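Local structure of glutathione S-transferase (Rhodospirillum rubrum F11, 4O7H) at residues 57-62 with 68-73; 39-44 with 50-55. The protein probably catalyses the conjugation of reduced glutathione to electrophilic compounds. One frame throughout, in Å; residues are numbered along the deposited sequence.

Both contacts belong to the thioredoxin-like N-terminal domain and lie on the same side of the chain's centre, their own centres about 13 Å apart. Along the chain they come in series: interaction 2 (39-44 with 50-55) closes before interaction 1 (57-62 with 68-73) opens. They share one mixed sheet, in which strands 52-54 and 60-62 are antiparallel neighbours, joined by a probable hydrogen bond of 2.7 Å from Ile61 N to Leu53 O. Helix 39-44 packs on this hairpin through Val52 and Val54, helix 64-74 through Leu53 and Ile61, on the sheet's other face. Tyr70 OH to Glu55 OE2, 2.6 Å, a probable hydrogen bond, joins the contacts again, so both helices are tied to one hairpin.

Interaction 1 (57-62 with 68-73)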
ATOM      1  N   ASP A  57     -11.343 -24.409   2.742  1.00 23.83           N
ATOM      2  CA  ASP A  57     -12.737 -24.183   3.148  1.00 24.41           C
ATOM      3  C   ASP A  57     -13.431 -23.064   2.352  1.00 23.75           C
ATOM      4  O   ASP A  57     -14.583 -22.734   2.637  1.00 26.60           O
ATOM      5  CB  ASP A  57     -12.887 -23.963   4.664  1.00 26.34           C
ATOM      6  CG  ASP A  57     -12.327 -22.636   5.151  1.00 28.21           C
ATOM      7  OD1 ASP A  57     -11.740 -21.880   4.355  1.00 25.40           O
ATOM      8  OD2 ASP A  57     -12.472 -22.336   6.356  1.00 30.52           O
ATOM      9  N   GLY A  58     -12.734 -22.478   1.374  1.00 20.28           N
ATOM     10  CA  GLY A  58     -13.290 -21.408   0.537  1.00 18.50           C
ATOM     11  C   GLY A  58     -13.000 -19.980   0.995  1.00 18.18           C
ATOM     12  O   GLY A  58     -13.352 -19.014   0.330  1.00 17.47           O
ATOM     13  N   LEU A  59     -12.428 -19.833   2.167  1.00 17.10           N
ATOM     14  CA  LEU A  59     -12.139 -18.488   2.687  1.00 17.02           C
ATOM     15  C   LEU A  59     -11.207 -17.824   1.685  1.00 15.53           C
ATOM     16  O   LEU A  59     -10.183 -18.375   1.362  1.00 14.92           O
ATOM     17  CB  LEU A  59     -11.517 -18.536   4.084  1.00 17.49           C
ATOM     18  CG  LEU A  59     -11.168 -17.164   4.642  1.00 18.87           C
ATOM     19  CD1 LEU A  59     -12.409 -16.318   4.949  1.00 21.06           C
ATOM     20  CD2 LEU A  59     -10.282 -17.308   5.867  1.00 21.36           C
ATOM     21  N   THR A  60     -11.580 -16.639   1.231  1.00 14.94           N
ATOM     22  CA  THR A  60     -10.912 -15.918   0.159  1.00 13.71           C
ATOM     23  C   THR A  60     -10.314 -14.623   0.697  1.00 13.88           C
ATOM     24  O   THR A  60     -11.052 -13.769   1.236  1.00 14.26           O
ATOM     25  CB  THR A  60     -11.921 -15.577  -0.921  1.00 14.47           C
ATOM     26  OG1 THR A  60     -12.457 -16.792  -1.446  1.00 14.68           O
ATOM     27  CG2 THR A  60     -11.284 -14.836  -2.050  1.00 15.10           C
ATOM     28  N   ILE A  61      -8.983 -14.506   0.610  1.00 13.16           N
ATOM     29  CA  ILE A  61      -8.250 -13.357   1.111  1.00 13.15           C
ATOM     30  C   ILE A  61      -7.630 -12.639  -0.078  1.00 13.45           C
ATOM     31  O   ILE A  61      -6.919 -13.238  -0.904  1.00 11.20           O
ATOM     32  CB  ILE A  61      -7.141 -13.783   2.106  1.00 13.89           C
ATOM     33  CG1 ILE A  61      -7.664 -14.837   3.127  1.00 16.16           C
ATOM     34  CG2 ILE A  61      -6.503 -12.571   2.755  1.00 14.89           C
ATOM     35  CD1 ILE A  61      -8.752 -14.367   4.043  1.00 18.31           C
ATOM     36  N   THR A  62      -7.934 -11.345  -0.175  1.00 13.42           N
ATOM     37  CA  THR A  62      -7.565 -10.525  -1.330  1.00 14.60           C
ATOM     38  C   THR A  62      -6.637  -9.394  -0.844  1.00 13.55           C
ATOM     39  O   THR A  62      -6.832  -8.877   0.265  1.00 14.96           O
ATOM     40  CB  THR A  62      -8.872  -9.944  -1.892  1.00 19.45           C
ATOM     41  OG1 THR A  62      -9.719 -11.012  -2.378  1.00 23.14           O
ATOM     42  CG2 THR A  62      -8.623  -8.974  -2.904  1.00 19.08           C
ATOM     43  N   CYS A  68      -0.613 -11.338   3.525  1.00 10.07           N
ATOM     44  CA  CYS A  68       0.570 -11.466   4.386  1.00 10.39           C
ATOM     45  C   CYS A  68       0.241 -11.352   5.856  1.00 11.64           C
ATOM     46  O   CYS A  68       0.723 -12.163   6.684  1.00 10.56           O
ATOM     47  CB  CYS A  68       1.633 -10.481   3.954  1.00 11.41           C
ATOM     48  SG  CYS A  68       2.416 -10.933   2.372  1.00 12.68           S
ATOM     49  N   GLU A  69      -0.637 -10.423   6.211  1.00 10.23           N
ATOM     50  CA  GLU A  69      -0.994 -10.273   7.620  1.00 10.87           C
ATOM     51  C   GLU A  69      -1.848 -11.462   8.062  1.00 11.19           C
ATOM     52  O   GLU A  69      -1.662 -11.973   9.170  1.00 13.11           O
ATOM     53  CB  GLU A  69      -1.739  -8.979   7.846  1.00 11.45           C
ATOM     54  CG  GLU A  69      -0.926  -7.734   7.564  1.00 11.42           C
ATOM     55  CD  GLU A  69       0.162  -7.501   8.590  1.00 13.07           C
ATOM     56  OE1 GLU A  69       0.053  -7.978   9.732  1.00 13.29           O
ATOM     57  OE2 GLU A  69       1.123  -6.832   8.202  1.00 18.82           O
ATOM     58  N   TYR A  70      -2.730 -11.942   7.184  1.00 10.83           N
ATOM     59  CA  TYR A  70      -3.543 -13.123   7.450  1.00 11.19           C
ATOM     60  C   TYR A  70      -2.622 -14.314   7.662  1.00 11.20           C
ATOM     61  O   TYR A  70      -2.822 -15.103   8.616  1.00 11.69           O
ATOM     62  CB  TYR A  70      -4.459 -13.389   6.262  1.00 11.96           C
ATOM     63  CG  TYR A  70      -5.124 -14.741   6.294  1.00 11.75           C
ATOM     64  CD1 TYR A  70      -6.304 -14.946   7.005  1.00 12.50           C
ATOM     65  CD2 TYR A  70      -4.572 -15.808   5.598  1.00 11.46           C
ATOM     66  CE1 TYR A  70      -6.935 -16.216   7.020  1.00 12.79           C
ATOM     67  CE2 TYR A  70      -5.201 -17.071   5.629  1.00 12.08           C
ATOM     68  CZ  TYR A  70      -6.340 -17.262   6.341  1.00 13.56           C
ATOM     69  OH  TYR A  70      -6.955 -18.538   6.376  1.00 14.90           O
ATOM     70  N   LEU A  71      -1.627 -14.500   6.813  1.00 11.00           N
ATOM     71  CA  LEU A  71      -0.715 -15.666   6.983  1.00 11.96           C
ATOM     72  C   LEU A  71      -0.009 -15.634   8.339  1.00 13.95           C
ATOM     73  O   LEU A  71       0.167 -16.691   8.975  1.00 13.51           O
ATOM     74  CB  LEU A  71       0.288 -15.814   5.850  1.00 11.97           C
ATOM     75  CG  LEU A  71      -0.267 -16.097   4.468  1.00 12.20           C
ATOM     76  CD1 LEU A  71       0.872 -16.056   3.467  1.00 12.31           C
ATOM     77  CD2 LEU A  71      -1.057 -17.429   4.435  1.00 12.98           C
ATOM     78  N   GLU A  72       0.377 -14.446   8.800  1.00 13.60           N
ATOM     79  CA  GLU A  72       1.094 -14.353  10.062  1.00 15.63           C
ATOM     80  C   GLU A  72       0.133 -14.625  11.228  1.00 16.39           C
ATOM     81  O   GLU A  72       0.546 -15.148  12.278  1.00 17.38           O
ATOM     82  CB  GLU A  72       1.790 -12.985  10.177  1.00 16.35           C
ATOM     83  CG  GLU A  72       2.718 -12.829  11.376  1.00 19.89           C
ATOM     84  CD  GLU A  72       4.112 -13.391  11.184  1.00 20.30           C
ATOM     85  OE1 GLU A  72       4.419 -14.033  10.147  1.00 17.30           O
ATOM     86  OE2 GLU A  72       4.936 -13.141  12.138  1.00 25.50           O
ATOM     87  N   GLU A  73      -1.134 -14.307  11.063  1.00 14.80           N
ATOM     88  CA  GLU A  73      -2.154 -14.527  12.108  1.00 15.57           C
ATOM     89  C   GLU A  73      -2.513 -15.997  12.210  1.00 16.13           C
ATOM     90  O   GLU A  73      -2.675 -16.542  13.331  1.00 18.53           O
ATOM     91  CB  GLU A  73      -3.413 -13.698  11.828  1.00 15.23           C
ATOM     92  CG  GLU A  73      -3.216 -12.215  12.092  1.00 16.48           C
ATOM     93  CD  GLU A  73      -4.352 -11.342  11.596  1.00 17.05           C
ATOM     94  OE1 GLU A  73      -5.440 -11.862  11.287  1.00 19.35           O
ATOM     95  OE2 GLU A  73      -4.120 -10.114  11.586  1.00 20.08           O
TER
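Ile61 sets its CG1 over the face of the Tyr70 ring, in a CH-pi contact that carries most of this apolar interface. The carbon sits 3.9 Å from the ring centroid and only 4° off the normal, while CD1 continues over the same face, 3.9 Å from Tyr70 CD1. The isoleucine side chain crosses the tyrosine at about a right angle; with Tyr70 CG anti to the backbone N (chi1 167°), the ring is carried off helix 64-74 to the strand. A beta-branched isoleucine suits this place, since CG1 can cover the ring while CG2 reaches back to Tyr70 CB. Leu59 and Tyr70 approach from opposite directions, Leu59 CD2 lying 3.6 Å from Tyr70 OH and close to CE1.

No hydrogen bond joins the two segments. Tyr70 OH is hydrogen-bonded to Glu55, and a phenylalanine in its place would probably keep the packing on Ile61 but leave that carboxylate without one of its mates. In the turn, Asp57 OD1 accepts from Leu59 N at 3.1 Å, closing an Asx turn, and Thr60 OG1 bonds to Gly58 O. Gly58, at phi 94°, fits because a side chain there would jam against the preceding carbonyl.

Ala86 and Ala89 of the second subunit pack on Leu59 and Ile61. Here the sheet's last strand, 60-62, packs against the helix that follows it, as in the thioredoxin-like domain of glutathione S-transferases.

Interaction 2 (39-44 with 50-55); sequences ESFLAM and VPVLVE
Phe41 and Met44 of helix 39-44 pack on the valines of segment 50-55, a helix set on one face of the sheet of the thioredoxin-like fold, just before the hairpin of strands 52-54 and 60-62 in the chain. The helix runs at 80° to strand 52-54, its axis 11.4 Å away at closest approach, and large side chains bridge that distance. No hydrogen bond crosses the contact; it is wholly apolar.

The aromatic part rests on one atom. Phe41 CG stands anti to the backbone N (chi1 -177°), which swings the ring down from the helix until CZ lies 4.0 Å from Val50 CG1. The same carbon meets Val52 CG2 at the same distance. The two valines are approached differently: the ring crosses Val50 at about a right angle and slides past Val52 in the opposite direction. Phenylalanine suits this place because its ring is long enough to span the gap between helix and strand, with its far carbon touching a methyl of each valine.

Met44 makes the thioether part. Extended through chi1 and chi2 and bent at chi3 (64°), it brings both SD and CE to the same methyl of Val52, tip to tip; an unbranched, flexible chain suits the bend. Val52 is thus shared, one methyl for each helix residue, as its beta-branch allows.

Val50 precedes the cis-proline Pro51, a hallmark of this fold; in relatives, the backbone of the residue before that proline binds glutathione. Leu53 faces the other way, toward helix 64-74. At the far end of the contact, Met44 SD lies 4.1 Å from Val54 CG2.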
ATOM      1  N   GLU A  39     -15.226 -12.111 -15.800  1.00 25.18           N
ATOM      2  CA  GLU A  39     -16.241 -11.702 -14.850  1.00 24.62           C
ATOM      3  C   GLU A  39     -16.238 -12.608 -13.636  1.00 19.28           C
ATOM      4  O   GLU A  39     -16.590 -12.159 -12.572  1.00 17.67           O
ATOM      5  CB  GLU A  39     -17.655 -11.673 -15.481  1.00 29.44           C
ATOM      6  CG  GLU A  39     -17.825 -10.643 -16.592  1.00 35.97           C
ATOM      7  CD  GLU A  39     -18.246  -9.247 -16.128  1.00 40.90           C
ATOM      8  OE1 GLU A  39     -18.156  -8.910 -14.927  1.00 38.64           O
ATOM      9  OE2 GLU A  39     -18.698  -8.461 -17.002  1.00 48.15           O
ATOM     10  N   SER A  40     -15.890 -13.877 -13.781  1.00 18.24           N
ATOM     11  CA  SER A  40     -15.881 -14.783 -12.629  1.00 18.29           C
ATOM     12  C   SER A  40     -14.753 -14.365 -11.634  1.00 15.83           C
ATOM     13  O   SER A  40     -14.915 -14.450 -10.414  1.00 15.49           O
ATOM     14  CB  SER A  40     -15.731 -16.231 -13.045  1.00 21.59           C
ATOM     15  OG  SER A  40     -16.915 -16.662 -13.730  1.00 24.06           O
ATOM     16  N   PHE A  41     -13.632 -13.941 -12.179  1.00 15.74           N
ATOM     17  CA  PHE A  41     -12.512 -13.498 -11.320  1.00 14.39           C
ATOM     18  C   PHE A  41     -12.883 -12.207 -10.603  1.00 15.21           C
ATOM     19  O   PHE A  41     -12.658 -12.085  -9.407  1.00 13.65           O
ATOM     20  CB  PHE A  41     -11.212 -13.345 -12.113  1.00 13.90           C
ATOM     21  CG  PHE A  41     -10.037 -12.967 -11.265  1.00 12.87           C
ATOM     22  CD1 PHE A  41      -9.311 -13.915 -10.624  1.00 13.77           C
ATOM     23  CD2 PHE A  41      -9.670 -11.643 -11.110  1.00 13.28           C
ATOM     24  CE1 PHE A  41      -8.256 -13.564  -9.807  1.00 13.88           C
ATOM     25  CE2 PHE A  41      -8.584 -11.295 -10.315  1.00 13.24           C
ATOM     26  CZ  PHE A  41      -7.933 -12.245  -9.625  1.00 13.53           C
ATOM     27  N   LEU A  42     -13.498 -11.275 -11.331  1.00 16.45           N
ATOM     28  CA  LEU A  42     -13.970 -10.032 -10.761  1.00 17.42           C
ATOM     29  C   LEU A  42     -14.994 -10.264  -9.681  1.00 16.20           C
ATOM     30  O   LEU A  42     -15.045  -9.545  -8.688  1.00 16.30           O
ATOM     31  CB  LEU A  42     -14.618  -9.145 -11.849  1.00 20.11           C
ATOM     32  CG  LEU A  42     -13.678  -8.290 -12.656  1.00 23.11           C
ATOM     33  CD1 LEU A  42     -14.469  -7.562 -13.747  1.00 25.63           C
ATOM     34  CD2 LEU A  42     -12.955  -7.284 -11.767  1.00 21.68           C
ATOM     35  N   ALA A  43     -15.857 -11.282  -9.864  1.00 15.11           N
ATOM     36  CA  ALA A  43     -16.820 -11.610  -8.842  1.00 15.42           C
ATOM     37  C   ALA A  43     -16.136 -12.010  -7.553  1.00 16.33           C
ATOM     38  O   ALA A  43     -16.614 -11.700  -6.493  1.00 17.49           O
ATOM     39  CB  ALA A  43     -17.774 -12.731  -9.294  1.00 17.93           C
ATOM     40  N   MET A  44     -15.016 -12.714  -7.659  1.00 14.59           N
ATOM     41  CA  MET A  44     -14.263 -13.134  -6.483  1.00 14.89           C
ATOM     42  C   MET A  44     -13.457 -11.976  -5.844  1.00 14.53           C
ATOM     43  O   MET A  44     -13.419 -11.844  -4.608  1.00 14.65           O
ATOM     44  CB  MET A  44     -13.307 -14.251  -6.901  1.00 14.98           C
ATOM     45  CG  MET A  44     -12.379 -14.699  -5.812  1.00 14.34           C
ATOM     46  SD  MET A  44     -11.288 -16.023  -6.328  1.00 15.30           S
ATOM     47  CE  MET A  44     -10.348 -15.228  -7.561  1.00 14.78           C
ATOM     48  N   VAL A  50      -4.440  -9.751  -8.966  1.00 11.63           N
ATOM     49  CA  VAL A  50      -3.783 -10.762  -8.184  1.00 11.31           C
ATOM     50  C   VAL A  50      -2.827 -10.099  -7.149  1.00 10.53           C
ATOM     51  O   VAL A  50      -2.359  -8.981  -7.377  1.00 11.17           O
ATOM     52  CB  VAL A  50      -2.999 -11.767  -9.044  1.00 11.27           C
ATOM     53  CG1 VAL A  50      -3.981 -12.582  -9.884  1.00 12.82           C
ATOM     54  CG2 VAL A  50      -1.953 -11.051  -9.909  1.00 11.06           C
ATOM     55  N   PRO A  51      -2.514 -10.787  -6.048  1.00 10.25           N
ATOM     56  CA  PRO A  51      -2.885 -12.149  -5.626  1.00  9.70           C
ATOM     57  C   PRO A  51      -4.213 -12.256  -4.923  1.00  9.85           C
ATOM     58  O   PRO A  51      -4.723 -11.296  -4.300  1.00 10.08           O
ATOM     59  CB  PRO A  51      -1.789 -12.536  -4.648  1.00  9.96           C
ATOM     60  CG  PRO A  51      -1.384 -11.216  -4.036  1.00  9.78           C
ATOM     61  CD  PRO A  51      -1.531 -10.190  -5.115  1.00 10.28           C
ATOM     62  N   VAL A  52      -4.793 -13.458  -5.037  1.00  9.84           N
ATOM     63  CA  VAL A  52      -5.939 -13.835  -4.225  1.00 10.18           C
ATOM     64  C   VAL A  52      -5.656 -15.243  -3.667  1.00 10.00           C
ATOM     65  O   VAL A  52      -5.339 -16.166  -4.457  1.00 10.57           O
ATOM     66  CB  VAL A  52      -7.235 -13.888  -5.063  1.00 10.79           C
ATOM     67  CG1 VAL A  52      -8.404 -14.303  -4.200  1.00 10.96           C
ATOM     68  CG2 VAL A  52      -7.508 -12.515  -5.667  1.00 10.82           C
ATOM     69  N   LEU A  53      -5.781 -15.405  -2.366  1.00  9.89           N
ATOM     70  CA  LEU A  53      -5.631 -16.694  -1.699  1.00 11.03           C
ATOM     71  C   LEU A  53      -7.004 -17.274  -1.379  1.00 11.90           C
ATOM     72  O   LEU A  53      -7.858 -16.561  -0.802  1.00 10.90           O
ATOM     73  CB  LEU A  53      -4.828 -16.535  -0.420  1.00 11.27           C
ATOM     74  CG  LEU A  53      -4.546 -17.772   0.448  1.00 12.85           C
ATOM     75  CD1 LEU A  53      -3.545 -18.694  -0.232  1.00 13.86           C
ATOM     76  CD2 LEU A  53      -4.083 -17.340   1.813  1.00 13.97           C
ATOM     77  N   VAL A  54      -7.207 -18.551  -1.744  1.00 12.10           N
ATOM     78  CA  VAL A  54      -8.460 -19.267  -1.371  1.00 12.42           C
ATOM     79  C   VAL A  54      -8.066 -20.524  -0.563  1.00 12.63           C
ATOM     80  O   VAL A  54      -7.308 -21.400  -1.046  1.00 13.14           O
ATOM     81  CB  VAL A  54      -9.315 -19.634  -2.586  1.00 12.27           C
ATOM     82  CG1 VAL A  54     -10.656 -20.212  -2.123  1.00 12.59           C
ATOM     83  CG2 VAL A  54      -9.482 -18.433  -3.510  1.00 14.10           C
ATOM     84  N   GLU A  55      -8.472 -20.536   0.692  1.00 14.91           N
ATOM     85  CA  GLU A  55      -8.223 -21.667   1.559  1.00 14.77           C
ATOM     86  C   GLU A  55      -9.138 -22.825   1.146  1.00 16.96           C
ATOM     87  O   GLU A  55     -10.095 -22.639   0.437  1.00 16.12           O
ATOM     88  CB  GLU A  55      -8.454 -21.316   3.020  1.00 15.26           C
ATOM     89  CG  GLU A  55      -7.497 -20.281   3.608  1.00 15.20           C
ATOM     90  CD  GLU A  55      -6.159 -20.848   4.029  1.00 16.55           C
ATOM     91  OE1 GLU A  55      -5.684 -21.828   3.407  1.00 15.68           O
ATOM     92  OE2 GLU A  55      -5.604 -20.310   5.004  1.00 17.07           O
TER